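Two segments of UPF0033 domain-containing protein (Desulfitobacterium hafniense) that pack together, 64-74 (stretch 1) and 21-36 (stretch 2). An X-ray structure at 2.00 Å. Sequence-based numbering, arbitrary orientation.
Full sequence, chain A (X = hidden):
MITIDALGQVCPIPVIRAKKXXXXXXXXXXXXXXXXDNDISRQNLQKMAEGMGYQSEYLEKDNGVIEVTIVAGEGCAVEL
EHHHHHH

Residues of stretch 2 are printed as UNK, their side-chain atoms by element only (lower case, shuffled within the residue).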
ATOM      1  N   GLY A  64       9.434 -10.731   9.020  1.00 46.70           N
ATOM      2  CA  GLY A  64       8.154 -10.884   8.343  1.00 40.94           C
ATOM      3  C   GLY A  64       7.414  -9.638   7.830  1.00 40.18           C
ATOM      4  O   GLY A  64       6.287  -9.767   7.326  1.00 41.30           O
ATOM      5  N   VAL A  65       7.994  -8.446   7.962  1.00 33.99           N
ATOM      6  CA  VAL A  65       7.313  -7.248   7.475  1.00 29.09           C
ATOM      7  C   VAL A  65       7.333  -7.164   5.954  1.00 29.38           C
ATOM      8  O   VAL A  65       8.408  -7.280   5.314  1.00 37.23           O
ATOM      9  CB  VAL A  65       7.951  -5.932   7.997  1.00 30.96           C
ATOM     10  CG1 VAL A  65       7.292  -4.700   7.311  1.00 27.15           C
ATOM     11  CG2 VAL A  65       7.760  -5.814   9.529  1.00 31.32           C
ATOM     12  N   ILE A  66       6.162  -6.998   5.372  1.00 21.57           N
ATOM     13  CA  ILE A  66       6.080  -6.800   3.950  1.00 20.20           C
ATOM     14  C   ILE A  66       5.790  -5.301   3.662  1.00 23.09           C
ATOM     15  O   ILE A  66       4.826  -4.693   4.202  1.00 21.52           O
ATOM     16  CB  ILE A  66       5.024  -7.692   3.335  1.00 23.25           C
ATOM     17  CG1 ILE A  66       5.360  -9.173   3.648  1.00 33.74           C
ATOM     18  CG2 ILE A  66       4.982  -7.451   1.865  1.00 24.27           C
ATOM     19  CD1 ILE A  66       4.248 -10.128   3.408  1.00 25.01           C
ATOM     20  N   GLU A  67       6.640  -4.679   2.841  1.00 25.20           N
ATOM     21  CA  GLU A  67       6.392  -3.290   2.497  1.00 19.06           C
ATOM     22  C   GLU A  67       5.892  -3.230   1.081  1.00 20.54           C
ATOM     23  O   GLU A  67       6.541  -3.729   0.177  1.00 18.91           O
ATOM     24  CB  GLU A  67       7.657  -2.453   2.676  1.00 33.50           C
ATOM     25  CG  GLU A  67       7.382  -0.986   2.477  1.00 37.37           C
ATOM     26  CD  GLU A  67       8.440  -0.064   3.076  1.00 40.15           C
ATOM     27  OE1 GLU A  67       9.237  -0.499   3.924  1.00 48.51           O
ATOM     28  OE2 GLU A  67       8.457   1.121   2.713  1.00 46.52           O
ATOM     29  N   VAL A  68       4.693  -2.664   0.891  1.00 17.04           N
ATOM     30  CA  VAL A  68       4.099  -2.530  -0.432  1.00 17.70           C
ATOM     31  C   VAL A  68       4.122  -1.025  -0.737  1.00 21.60           C
ATOM     32  O   VAL A  68       3.558  -0.200   0.002  1.00 22.70           O
ATOM     33  CB  VAL A  68       2.616  -3.070  -0.435  1.00 14.27           C
ATOM     34  CG1 VAL A  68       2.007  -3.037  -1.815  1.00 17.34           C
ATOM     35  CG2 VAL A  68       2.602  -4.508   0.115  1.00 20.49           C
ATOM     36  N   THR A  69       4.751  -0.666  -1.831  1.00 18.71           N
ATOM     37  CA  THR A  69       4.849   0.739  -2.210  1.00 25.22           C
ATOM     38  C   THR A  69       3.955   1.026  -3.415  1.00 30.74           C
ATOM     39  O   THR A  69       4.033   0.326  -4.450  1.00 27.05           O
ATOM     40  CB  THR A  69       6.317   1.070  -2.486  1.00 18.94           C
ATOM     41  OG1 THR A  69       7.063   0.742  -1.307  1.00 22.23           O
ATOM     42  CG2 THR A  69       6.503   2.563  -2.839  1.00 24.25           C
ATOM     43  N   ILE A  70       3.073   2.023  -3.278  1.00 23.64           N
ATOM     44  CA  ILE A  70       2.166   2.342  -4.363  1.00 21.85           C
ATOM     45  C   ILE A  70       2.417   3.746  -4.818  1.00 23.38           C
ATOM     46  O   ILE A  70       2.430   4.688  -4.007  1.00 17.79           O
ATOM     47  CB  ILE A  70       0.654   2.188  -3.929  1.00 18.97           C
ATOM     48  CG1 ILE A  70       0.467   0.801  -3.322  1.00 22.66           C
ATOM     49  CG2 ILE A  70      -0.280   2.529  -5.121  1.00 13.71           C
ATOM     50  CD1 ILE A  70      -0.983   0.432  -2.742  1.00 27.81           C
ATOM     51  N   VAL A  71       2.566   3.893  -6.135  1.00 21.88           N
ATOM     52  CA  VAL A  71       2.859   5.182  -6.727  1.00 24.44           C
ATOM     53  C   VAL A  71       1.719   5.705  -7.591  1.00 31.64           C
ATOM     54  O   VAL A  71       1.204   4.985  -8.450  1.00 31.97           O
ATOM     55  CB  VAL A  71       4.152   5.126  -7.626  1.00 26.04           C
ATOM     56  CG1 VAL A  71       4.410   6.493  -8.205  1.00 32.96           C
ATOM     57  CG2 VAL A  71       5.350   4.675  -6.818  1.00 20.50           C
ATOM     58  N   ALA A  72       1.374   6.974  -7.361  1.00 32.04           N
ATOM     59  CA  ALA A  72       0.329   7.688  -8.076  1.00 32.04           C
ATOM     60  C   ALA A  72       1.026   8.713  -8.950  1.00 31.44           C
ATOM     61  O   ALA A  72       0.572   9.000 -10.084  1.00 52.59           O
ATOM     62  CB  ALA A  72      -0.635   8.370  -7.060  1.00 42.13           C
ATOM     63  N   GLY A  73       2.129   9.263  -8.470  1.00 28.93           N
ATOM     64  CA  GLY A  73       2.861  10.191  -9.301  1.00 44.11           C
ATOM     65  C   GLY A  73       4.115  10.881  -8.775  1.00 44.23           C
ATOM     66  O   GLY A  73       4.765  11.608  -9.540  1.00 48.48           O
ATOM     67  N   GLU A  74       4.486  10.660  -7.514  1.00 43.96           N
ATOM     68  CA  GLU A  74       5.623  11.376  -6.938  1.00 43.25           C
ATOM     69  C   GLU A  74       6.845  11.273  -7.848  1.00 51.23           C
ATOM     70  O   GLU A  74       6.851  11.815  -8.967  1.00 43.32           O
ATOM     71  CB  GLU A  74       5.946  10.868  -5.520  1.00 38.33           C
ATOM     72  CG  GLU A  74       6.560  11.924  -4.531  1.00 45.99           C
ATOM     73  CD  GLU A  74       6.379  11.578  -2.985  1.00 48.58           C
ATOM     74  OE1 GLU A  74       5.239  11.559  -2.425  1.00 26.30           O
ATOM     75  OE2 GLU A  74       7.411  11.319  -2.322  1.00 51.80           O
ATOM     76  N   UNK A  21      -5.516   6.981   1.705  1.00 21.59           N
ATOM     77  CA  UNK A  21      -4.333   7.828   1.515  1.00 21.94           C
ATOM     78  C   UNK A  21      -4.091   8.179   0.050  1.00 24.40           C
ATOM     79  O   UNK A  21      -3.649   9.335  -0.263  1.00 23.93           O
ATOM     80  c   UNK A  21      -3.071   7.165   2.115  1.00 19.77           C
ATOM     81  N   UNK A  22      -4.339   7.220  -0.859  1.00 26.75           N
ATOM     82  CA  UNK A  22      -4.127   7.491  -2.288  1.00 26.84           C
ATOM     83  C   UNK A  22      -5.166   8.464  -2.857  1.00 28.18           C
ATOM     84  O   UNK A  22      -4.833   9.367  -3.600  1.00 22.83           O
ATOM     85  c   UNK A  22      -1.765   5.900  -3.771  1.00 32.24           C
ATOM     86  c   UNK A  22      -4.121   6.192  -3.089  1.00 32.00           C
ATOM     87  c   UNK A  22      -3.148   3.846  -3.109  1.00 26.01           C
ATOM     88  c   UNK A  22      -2.865   5.344  -2.872  1.00 32.31           C
ATOM     89  N   UNK A  23      -6.421   8.275  -2.497  1.00 28.28           N
ATOM     90  CA  UNK A  23      -7.494   9.137  -2.973  1.00 36.12           C
ATOM     91  C   UNK A  23      -7.318  10.574  -2.456  1.00 41.51           C
ATOM     92  O   UNK A  23      -7.898  11.532  -3.008  1.00 36.06           O
ATOM     93  c   UNK A  23      -8.883   8.561  -2.512  1.00 30.93           C
ATOM     94  N   UNK A  24      -6.524  10.727  -1.392  1.00 41.61           N
ATOM     95  CA  UNK A  24      -6.309  12.043  -0.811  1.00 35.84           C
ATOM     96  C   UNK A  24      -5.189  12.867  -1.409  1.00 31.14           C
ATOM     97  O   UNK A  24      -5.116  14.066  -1.157  1.00 29.64           O
ATOM     98  o   UNK A  24      -7.364  10.619   3.232  1.00 71.90           O
ATOM     99  c   UNK A  24      -6.118  11.917   0.692  1.00 47.65           C
ATOM    100  o   UNK A  24      -8.813  10.188   1.603  1.00 49.12           O
ATOM    101  c   UNK A  24      -7.443  12.126   1.425  1.00 61.57           C
ATOM    102  c   UNK A  24      -7.915  10.887   2.138  1.00 62.93           C
ATOM    103  N   UNK A  25      -4.350  12.204  -2.212  1.00 25.28           N
ATOM    104  CA  UNK A  25      -3.202  12.771  -2.918  1.00 33.79           C
ATOM    105  C   UNK A  25      -3.550  13.674  -4.105  1.00 34.99           C
ATOM    106  O   UNK A  25      -2.654  14.265  -4.734  1.00 39.43           O
ATOM    107  c   UNK A  25      -0.666   9.870  -3.588  1.00 40.08           C
ATOM    108  c   UNK A  25      -2.336  11.668  -3.508  1.00 26.63           C
ATOM    109  c   UNK A  25      -1.475  10.791  -2.649  1.00 33.71           C
ATOM    110  c   UNK A  25      -0.570  11.641  -1.768  1.00 28.58           C
ATOM    111  N   UNK A  26      -4.813  13.739  -4.457  1.00 28.73           N
ATOM    112  CA  UNK A  26      -5.165  14.568  -5.579  1.00 39.98           C
ATOM    113  C   UNK A  26      -4.473  14.203  -6.892  1.00 50.87           C
ATOM    114  O   UNK A  26      -3.815  13.140  -7.042  1.00 52.20           O
ATOM    115  N   UNK A  27      -4.645  15.108  -7.852  1.00 40.80           N
ATOM    116  CA  UNK A  27      -4.114  14.979  -9.191  1.00 41.05           C
ATOM    117  C   UNK A  27      -2.600  14.962  -9.171  1.00 40.57           C
ATOM    118  O   UNK A  27      -1.965  14.483 -10.100  1.00 41.38           O
ATOM    119  o   UNK A  27      -6.474  14.611 -11.478  1.00 51.80           O
ATOM    120  c   UNK A  27      -6.932  15.246 -10.524  1.00 46.85           C
ATOM    121  o   UNK A  27      -8.025  14.951 -10.005  1.00 52.97           O
ATOM    122  c   UNK A  27      -6.124  16.422  -9.990  1.00 47.59           C
ATOM    123  c   UNK A  27      -4.609  16.163 -10.063  1.00 50.22           C
ATOM    124  N   UNK A  28      -2.006  15.483  -8.112  1.00 45.78           N
ATOM    125  CA  UNK A  28      -0.541  15.532  -8.030  1.00 45.55           C
ATOM    126  C   UNK A  28       0.096  14.139  -7.778  1.00 42.81           C
ATOM    127  O   UNK A  28       1.279  13.904  -8.021  1.00 40.95           O
ATOM    128  c   UNK A  28      -0.132  16.511  -6.931  1.00 52.53           C
ATOM    129  N   UNK A  29      -0.679  13.183  -7.325  1.00 34.95           N
ATOM    130  CA  UNK A  29      -0.023  11.908  -7.105  1.00 34.94           C
ATOM    131  C   UNK A  29       1.009  11.958  -5.993  1.00 26.85           C
ATOM    132  O   UNK A  29       1.219  12.973  -5.318  1.00 26.86           O
ATOM    133  N   UNK A  30       1.695  10.852  -5.836  1.00 24.25           N
ATOM    134  CA  UNK A  30       2.653  10.723  -4.769  1.00 21.85           C
ATOM    135  C   UNK A  30       2.883   9.250  -4.510  1.00 20.53           C
ATOM    136  O   UNK A  30       2.559   8.390  -5.369  1.00 24.71           O
ATOM    137  N   UNK A  31       3.381   8.952  -3.317  1.00 22.94           N
ATOM    138  CA  UNK A  31       3.739   7.580  -2.978  1.00 22.89           C
ATOM    139  C   UNK A  31       3.149   7.150  -1.664  1.00 21.19           C
ATOM    140  O   UNK A  31       3.260   7.896  -0.696  1.00 17.92           O
ATOM    141  c   UNK A  31       5.279   7.451  -2.873  1.00 22.86           C
ATOM    142  c   UNK A  31       5.633   5.982  -2.634  1.00 19.57           C
ATOM    143  c   UNK A  31       5.981   7.990  -4.178  1.00 19.91           C
ATOM    144  N   UNK A  32       2.520   5.956  -1.618  1.00 19.66           N
ATOM    145  CA  UNK A  32       1.984   5.479  -0.351  1.00 17.97           C
ATOM    146  C   UNK A  32       2.620   4.128  -0.107  1.00 14.52           C
ATOM    147  O   UNK A  32       2.470   3.189  -0.917  1.00 21.73           O
ATOM    148  c   UNK A  32       0.402   5.352  -0.358  1.00 23.76           C
ATOM    149  c   UNK A  32      -0.104   4.777   1.017  1.00 18.39           C
ATOM    150  c   UNK A  32      -0.276   6.770  -0.658  1.00 17.69           C
ATOM    151  N   UNK A  33       3.362   3.998   0.971  1.00 18.25           N
ATOM    152  CA  UNK A  33       3.947   2.678   1.284  1.00 19.15           C
ATOM    153  C   UNK A  33       3.139   2.165   2.467  1.00 22.16           C
ATOM    154  O   UNK A  33       2.719   2.965   3.337  1.00 20.26           O
ATOM    155  c   UNK A  33       5.390   2.716   1.684  1.00 13.36           C
ATOM    156  o   UNK A  33       5.695   3.991   2.174  1.00 45.69           O
ATOM    157  c   UNK A  33       6.225   2.538   0.549  1.00 42.15           C
ATOM    158  N   UNK A  34       2.926   0.847   2.484  1.00 19.62           N
ATOM    159  CA  UNK A  34       2.153   0.216   3.544  1.00 16.91           C
ATOM    160  C   UNK A  34       2.903  -0.965   4.131  1.00 17.14           C
ATOM    161  O   UNK A  34       3.366  -1.832   3.386  1.00 19.41           O
ATOM    162  c   UNK A  34       0.259   0.652   1.958  1.00 20.54           C
ATOM    163  c   UNK A  34      -0.178  -0.683   4.171  1.00 14.57           C
ATOM    164  c   UNK A  34       0.820  -0.325   2.982  1.00 18.71           C
ATOM    165  N   UNK A  35       3.020  -1.009   5.441  1.00 15.21           N
ATOM    166  CA  UNK A  35       3.645  -2.163   6.088  1.00 18.87           C
ATOM    167  C   UNK A  35       2.559  -3.211   6.495  1.00 21.35           C
ATOM    168  O   UNK A  35       1.594  -2.883   7.263  1.00 16.73           O
ATOM    169  c   UNK A  35       6.495  -1.012   6.077  1.00 24.87           C
ATOM    170  c   UNK A  35       4.436  -1.714   7.316  1.00 15.69           C
ATOM    171  c   UNK A  35       5.437  -0.566   7.112  1.00 22.40           C
ATOM    172  c   UNK A  35       6.145  -0.216   8.475  1.00 24.70           C
ATOM    173  N   UNK A  36       2.658  -4.422   5.941  1.00 16.99           N
ATOM    174  CA  UNK A  36       1.727  -5.524   6.306  1.00 19.58           C
ATOM    175  C   UNK A  36       2.492  -6.790   6.726  1.00 27.62           C
ATOM    176  O   UNK A  36       3.697  -6.941   6.480  1.00 20.36           O
ATOM    177  c   UNK A  36       1.335  -6.265   3.808  1.00 19.28           C
ATOM    178  c   UNK A  36      -0.240  -4.651   5.058  1.00 24.36           C
ATOM    179  c   UNK A  36       0.664  -5.856   5.214  1.00 20.33           C
TER

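Position 21 has one side-chain carbon, and it lies out of reach of stretch 1. It is Ala21, in a helix.

Position 22 has four carbons, forked at the second. CA to CB points toward stretch 1, and one branch end lies 3.7 Å from CG2 of Ile70. This is Leu22; its CD2 is also 4.3 Å from CB of Ala72.

Position 23 has a single carbon, exposed and out of reach. It is Ala23.

Position 24 has three carbons, the third carrying two oxygens. That carboxylate makes it Glu24, which does not touch stretch 1.

Position 25 has four carbons, again forked at the second. One tip is 3.8 Å from CB of Ala72. It is Leu25.

Position 26 has no side-chain atoms. Its phi is positive, the first departure from helical angles after the helix. It is Gly26.

Position 27 has three carbons, the last with two oxygens, and is out of reach. It is Glu27.

Position 28 has one carbon, pointing away from stretch 1. It is Ala28.

Position 29 has no side-chain atoms. An ideal CB would clash, 2.6 Å from N of Gly73, and would jam against the preceding carbonyl. It is Gly29, and its bare CA sits 3.6 Å from CB of Ala72.

Position 30 also lacks side-chain atoms. Its backbone angles would jam a CB against the preceding carbonyl oxygen. It is Gly30. Its O accepts hydrogen bonds from N of Ala72 (2.7 Å) and N of Gly73 (3.3 Å).

Position 31 has three carbons, branched at the first. One methyl is 3.2 Å from CB of Glu74. It is Val31, whose N makes a weak hydrogen bond to OE1 of Glu74 at 3.3 Å.

Position 32 has the same three-carbon fork, on the sheet face with Ile70. It is Val32. Its N and O each hydrogen-bond to the backbone of Ile70.

Position 33 has a first carbon carrying one oxygen and one carbon. It pairs with Thr69. It is Thr33, and its OG1 is hydrogen-bonded elsewhere in the structure.

Position 34 has three carbons, branched at the first, and is buried. It is Val34, hydrogen-bonded through both N and O to Val68.

Position 35 has four carbons, forked at the second. One tip is 4.0 Å from CG1 of Val65 and 3.5 Å from OE1 of Glu67. It is Leu35.

Position 36 has three carbons, branched at the first. One methyl is 4.0 Å from CB of Ile66. It is Val36.

The contact is an antiparallel strand pair, 66-71 against 31-36. Ile66, Val68 and Ile70 exchange two backbone hydrogen bonds each with Val36, Val34 and Val32. Their side chains share one buried apolar face, which Leu22 extends at Ile70. Glu67, Thr69 and Val71 share the other face with Leu35, Thr33 and Val31. Beyond the strands, bare Gly29 lets the backbones stay close near Ala72 and Gly73, and O of Gly30 holds them. Together the stretches bury 925 Å².

Stretch 2 21-36: ALAELGEAGGVVTVLV
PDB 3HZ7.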